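Local coordinates for protein Fe-S binding reductase, putative (Thermus thermophilus, PDB 2D4P) that is of unknown function but appears to belong to the GNAT acetyltransferase superfamily and may transfer acyl groups, at residues 45-53 with 64-75. Sequence-based numbering, arbitrary orientation.
Sequences EPMGFALAQ and LVTRIEGRSVEA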
loop_
_atom_site.group_PDB
_atom_site.type_symbol
_atom_site.label_atom_id
_atom_site.label_comp_id
_atom_site.label_asym_id
_atom_site.label_seq_id
_atom_site.Cartn_x
_atom_site.Cartn_y
_atom_site.Cartn_z
ATOM N N GLU A 45 -13.181 -10.882 -8.160
ATOM C CA GLU A 45 -13.533 -9.486 -7.972
ATOM C C GLU A 45 -12.301 -8.822 -7.340
ATOM O O GLU A 45 -11.854 -9.262 -6.285
ATOM C CB GLU A 45 -14.737 -9.391 -7.029
ATOM C CG GLU A 45 -15.333 -8.004 -6.849
ATOM C CD GLU A 45 -16.057 -7.506 -8.093
ATOM O OE1 GLU A 45 -16.330 -8.316 -9.010
ATOM O OE2 GLU A 45 -16.355 -6.297 -8.162
ATOM N N PRO A 46 -11.704 -7.823 -7.985
ATOM C CA PRO A 46 -10.635 -7.074 -7.323
ATOM C C PRO A 46 -11.197 -6.326 -6.110
ATOM O O PRO A 46 -12.294 -5.793 -6.168
ATOM C CB PRO A 46 -10.146 -6.086 -8.394
ATOM C CG PRO A 46 -10.760 -6.515 -9.659
ATOM C CD PRO A 46 -11.945 -7.360 -9.364
ATOM N N MET A 47 -10.448 -6.291 -5.017
ATOM C CA MET A 47 -10.950 -5.675 -3.801
ATOM C C MET A 47 -10.013 -4.620 -3.211
ATOM O O MET A 47 -10.424 -3.876 -2.329
ATOM C CB MET A 47 -11.245 -6.748 -2.748
ATOM C CG MET A 47 -12.509 -7.591 -3.041
ATOM S SD MET A 47 -14.005 -6.592 -3.063
ATOM C CE MET A 47 -14.242 -6.274 -1.304
ATOM N N GLY A 48 -8.769 -4.558 -3.678
ATOM C CA GLY A 48 -7.863 -3.531 -3.216
ATOM C C GLY A 48 -6.464 -3.758 -3.726
ATOM O O GLY A 48 -6.154 -4.811 -4.304
ATOM N N PHE A 49 -5.606 -2.780 -3.493
ATOM C CA PHE A 49 -4.188 -2.968 -3.769
ATOM C C PHE A 49 -3.357 -2.057 -2.892
ATOM O O PHE A 49 -3.845 -1.048 -2.389
ATOM C CB PHE A 49 -3.876 -2.737 -5.267
ATOM C CG PHE A 49 -4.048 -1.297 -5.736
ATOM C CD1 PHE A 49 -3.045 -0.356 -5.566
ATOM C CD2 PHE A 49 -5.191 -0.923 -6.421
ATOM C CE1 PHE A 49 -3.216 0.936 -5.998
ATOM C CE2 PHE A 49 -5.364 0.381 -6.862
ATOM C CZ PHE A 49 -4.368 1.299 -6.660
ATOM N N ALA A 50 -2.094 -2.426 -2.708
ATOM C CA ALA A 50 -1.137 -1.608 -1.974
ATOM C C ALA A 50 0.129 -1.494 -2.812
ATOM O O ALA A 50 0.665 -2.503 -3.252
ATOM C CB ALA A 50 -0.813 -2.215 -0.619
ATOM N N LEU A 51 0.569 -0.254 -3.048
ATOM C CA LEU A 51 1.840 0.031 -3.714
ATOM C C LEU A 51 2.791 0.477 -2.636
ATOM O O LEU A 51 2.550 1.476 -1.994
ATOM C CB LEU A 51 1.676 1.149 -4.734
ATOM C CG LEU A 51 0.569 0.924 -5.745
ATOM C CD1 LEU A 51 0.633 2.055 -6.749
ATOM C CD2 LEU A 51 0.624 -0.446 -6.424
ATOM N N ALA A 52 3.824 -0.311 -2.415
ATOM C CA ALA A 52 4.786 -0.079 -1.340
ATOM C C ALA A 52 6.207 -0.381 -1.802
ATOM O O ALA A 52 6.428 -1.153 -2.727
ATOM C CB ALA A 52 4.438 -0.881 -0.099
ATOM N N GLN A 53 7.175 0.244 -1.138
ATOM C CA GLN A 53 8.575 0.141 -1.547
ATOM C C GLN A 53 9.509 0.417 -0.398
ATOM O O GLN A 53 9.164 1.137 0.555
ATOM C CB GLN A 53 8.891 1.120 -2.708
ATOM C CG GLN A 53 8.799 2.581 -2.293
ATOM C CD GLN A 53 8.981 3.511 -3.498
ATOM O OE1 GLN A 53 10.065 3.526 -4.099
ATOM N NE2 GLN A 53 7.927 4.224 -3.869
ATOM N N LEU A 64 7.676 2.214 2.759
ATOM C CA LEU A 64 6.640 3.209 2.622
ATOM C C LEU A 64 5.536 2.715 1.707
ATOM O O LEU A 64 5.785 2.271 0.575
ATOM C CB LEU A 64 7.240 4.482 2.039
ATOM C CG LEU A 64 6.341 5.705 1.987
ATOM C CD1 LEU A 64 5.800 6.150 3.367
ATOM C CD2 LEU A 64 7.145 6.846 1.308
ATOM N N VAL A 65 4.318 2.768 2.217
ATOM C CA VAL A 65 3.135 2.465 1.415
ATOM C C VAL A 65 2.729 3.776 0.729
ATOM O O VAL A 65 2.135 4.665 1.336
ATOM C CB VAL A 65 1.969 1.911 2.266
ATOM C CG1 VAL A 65 0.813 1.537 1.354
ATOM C CG2 VAL A 65 2.383 0.723 3.118
ATOM N N THR A 66 3.073 3.857 -0.530
ATOM C CA THR A 66 2.850 4.976 -1.380
ATOM C C THR A 66 1.388 5.176 -1.658
ATOM O O THR A 66 0.890 6.311 -1.759
ATOM C CB THR A 66 3.678 4.685 -2.705
ATOM O OG1 THR A 66 5.059 4.454 -2.316
ATOM C CG2 THR A 66 3.680 5.842 -3.542
ATOM N N ARG A 67 0.678 4.059 -1.817
ATOM C CA ARG A 67 -0.729 4.076 -2.099
ATOM C C ARG A 67 -1.412 2.820 -1.613
ATOM O O ARG A 67 -0.906 1.721 -1.832
ATOM C CB ARG A 67 -0.970 4.205 -3.607
ATOM C CG ARG A 67 -2.416 4.425 -3.923
ATOM C CD ARG A 67 -2.636 4.876 -5.318
ATOM N NE ARG A 67 -4.054 5.110 -5.567
ATOM C CZ ARG A 67 -4.532 5.316 -6.776
ATOM N NH1 ARG A 67 -3.700 5.302 -7.814
ATOM N NH2 ARG A 67 -5.841 5.498 -6.950
ATOM N N ILE A 68 -2.594 2.990 -1.038
ATOM C CA ILE A 68 -3.421 1.834 -0.698
ATOM C C ILE A 68 -4.866 2.178 -1.042
ATOM O O ILE A 68 -5.335 3.295 -0.790
ATOM C CB ILE A 68 -3.221 1.389 0.773
ATOM C CG1 ILE A 68 -3.940 0.049 1.003
ATOM C CG2 ILE A 68 -3.706 2.434 1.786
ATOM C CD1 ILE A 68 -3.677 -0.561 2.408
ATOM N N GLU A 69 -5.534 1.227 -1.673
ATOM C CA GLU A 69 -6.921 1.333 -2.033
ATOM C C GLU A 69 -7.611 0.061 -1.604
ATOM O O GLU A 69 -7.018 -1.021 -1.677
ATOM C CB GLU A 69 -7.091 1.559 -3.539
ATOM C CG GLU A 69 -6.380 2.788 -4.097
ATOM C CD GLU A 69 -6.888 4.123 -3.549
ATOM O OE1 GLU A 69 -7.981 4.183 -2.970
ATOM O OE2 GLU A 69 -6.174 5.130 -3.724
ATOM N N GLY A 70 -8.862 0.181 -1.176
ATOM C CA GLY A 70 -9.617 -0.990 -0.770
ATOM C C GLY A 70 -11.102 -0.748 -0.565
ATOM O O GLY A 70 -11.513 0.314 -0.109
ATOM N N ARG A 71 -11.886 -1.766 -0.896
ATOM C CA ARG A 71 -13.339 -1.678 -0.902
ATOM C C ARG A 71 -13.980 -2.004 0.440
ATOM O O ARG A 71 -15.214 -1.851 0.612
ATOM C CB ARG A 71 -13.867 -2.613 -1.961
ATOM C CG ARG A 71 -13.708 -2.066 -3.351
ATOM C CD ARG A 71 -14.850 -2.478 -4.264
ATOM N NE ARG A 71 -14.341 -3.066 -5.492
ATOM C CZ ARG A 71 -15.044 -3.837 -6.312
ATOM N NH1 ARG A 71 -16.325 -4.115 -6.055
ATOM N NH2 ARG A 71 -14.451 -4.316 -7.404
ATOM N N SER A 72 -13.162 -2.457 1.385
ATOM C CA SER A 72 -13.631 -2.796 2.713
ATOM C C SER A 72 -12.492 -2.724 3.717
ATOM O O SER A 72 -11.331 -2.805 3.348
ATOM C CB SER A 72 -14.213 -4.210 2.704
ATOM O OG SER A 72 -13.201 -5.185 2.483
ATOM N N VAL A 73 -12.842 -2.608 4.987
ATOM C CA VAL A 73 -11.846 -2.752 6.055
ATOM C C VAL A 73 -11.079 -4.077 5.926
ATOM O O VAL A 73 -9.847 -4.100 6.043
ATOM C CB VAL A 73 -12.471 -2.608 7.437
ATOM C CG1 VAL A 73 -11.482 -3.022 8.530
ATOM C CG2 VAL A 73 -12.962 -1.177 7.656
ATOM N N GLU A 74 -11.797 -5.160 5.639
ATOM C CA GLU A 74 -11.171 -6.453 5.474
ATOM C C GLU A 74 -10.076 -6.418 4.392
ATOM O O GLU A 74 -8.979 -6.911 4.609
ATOM C CB GLU A 74 -12.220 -7.547 5.184
ATOM C CG GLU A 74 -11.607 -8.924 5.032
ATOM C CD GLU A 74 -12.575 -10.005 4.590
ATOM O OE1 GLU A 74 -13.772 -9.706 4.407
ATOM O OE2 GLU A 74 -12.114 -11.164 4.406
ATOM N N ALA A 75 -10.363 -5.835 3.233
ATOM C CA ALA A 75 -9.363 -5.748 2.165
ATOM C C ALA A 75 -8.150 -4.911 2.626
ATOM O O ALA A 75 -6.984 -5.281 2.443
ATOM C CB ALA A 75 -9.984 -5.171 0.922
#
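Phe49 and Leu51 pair with Glu69 and Arg67 in the antiparallel hairpin formed by strands 45-56 and 61-70, in the interior of the mixed sheet of this GNAT-like fold. Backbone hydrogen bonds run both ways between Phe49 and Glu69, Leu51 and Arg67, and Gln53 and Leu64; the shortest joins Leu51 N to Arg67 O at 2.7 Å. A classic beta bulge interrupts the register where Thr66 and Arg67 both face Leu51: Leu51 O takes Arg67 N and, more weakly, Thr66 N. At the bulge itself, Gln53 NE2 donates to Thr66 OG1 (3.3 Å, 169° at the hydrogen), the hydroxyl oxygen lying in the plane of the Gln53 amide.

On the face that packs against helix 73-89, Ala50 CB touches Ile68 CG1 and Ala52 CB touches Val65 CG2. Gly48 and Gly70, which have no side chains, form a non-hydrogen-bonded pair with Gly48 CA 3.9 Å from Gly70 CA. The other face carries Phe49, whose CG sits between backbone N and carbonyl carbon (chi1 68°), laying the ring alongside Glu69. Glu69 CB makes a CH-pi contact over one ring face, 4.2 Å from the centroid. Phe49 CZ in turn stands over the centre of the Arg67 guanidinium, whose plane is turned 73° from the ring. Arg67 NE donates in that plane to Glu69 OE2 at 2.8 Å, while NH1 donates to Arg21 O and NH2 to Ala18 O, so several partners fix the guanidinium's rotation.

Where strand gives way to helix, Arg71 N donates to Met47 O, Ser72, at the N-cap of helix 73-89, accepts from Ala75 N through OG, and Met47 CE rests 3.7 Å from Arg71 CB. Arg71 bends back across Met47, its guanidinium presenting one face to SD, and grips Glu45 end-on: NH1 and NH2 both reach OE2, at 3.0 and 2.9 Å, NH1 on the anti lone pair and NH2 from above the carboxylate plane.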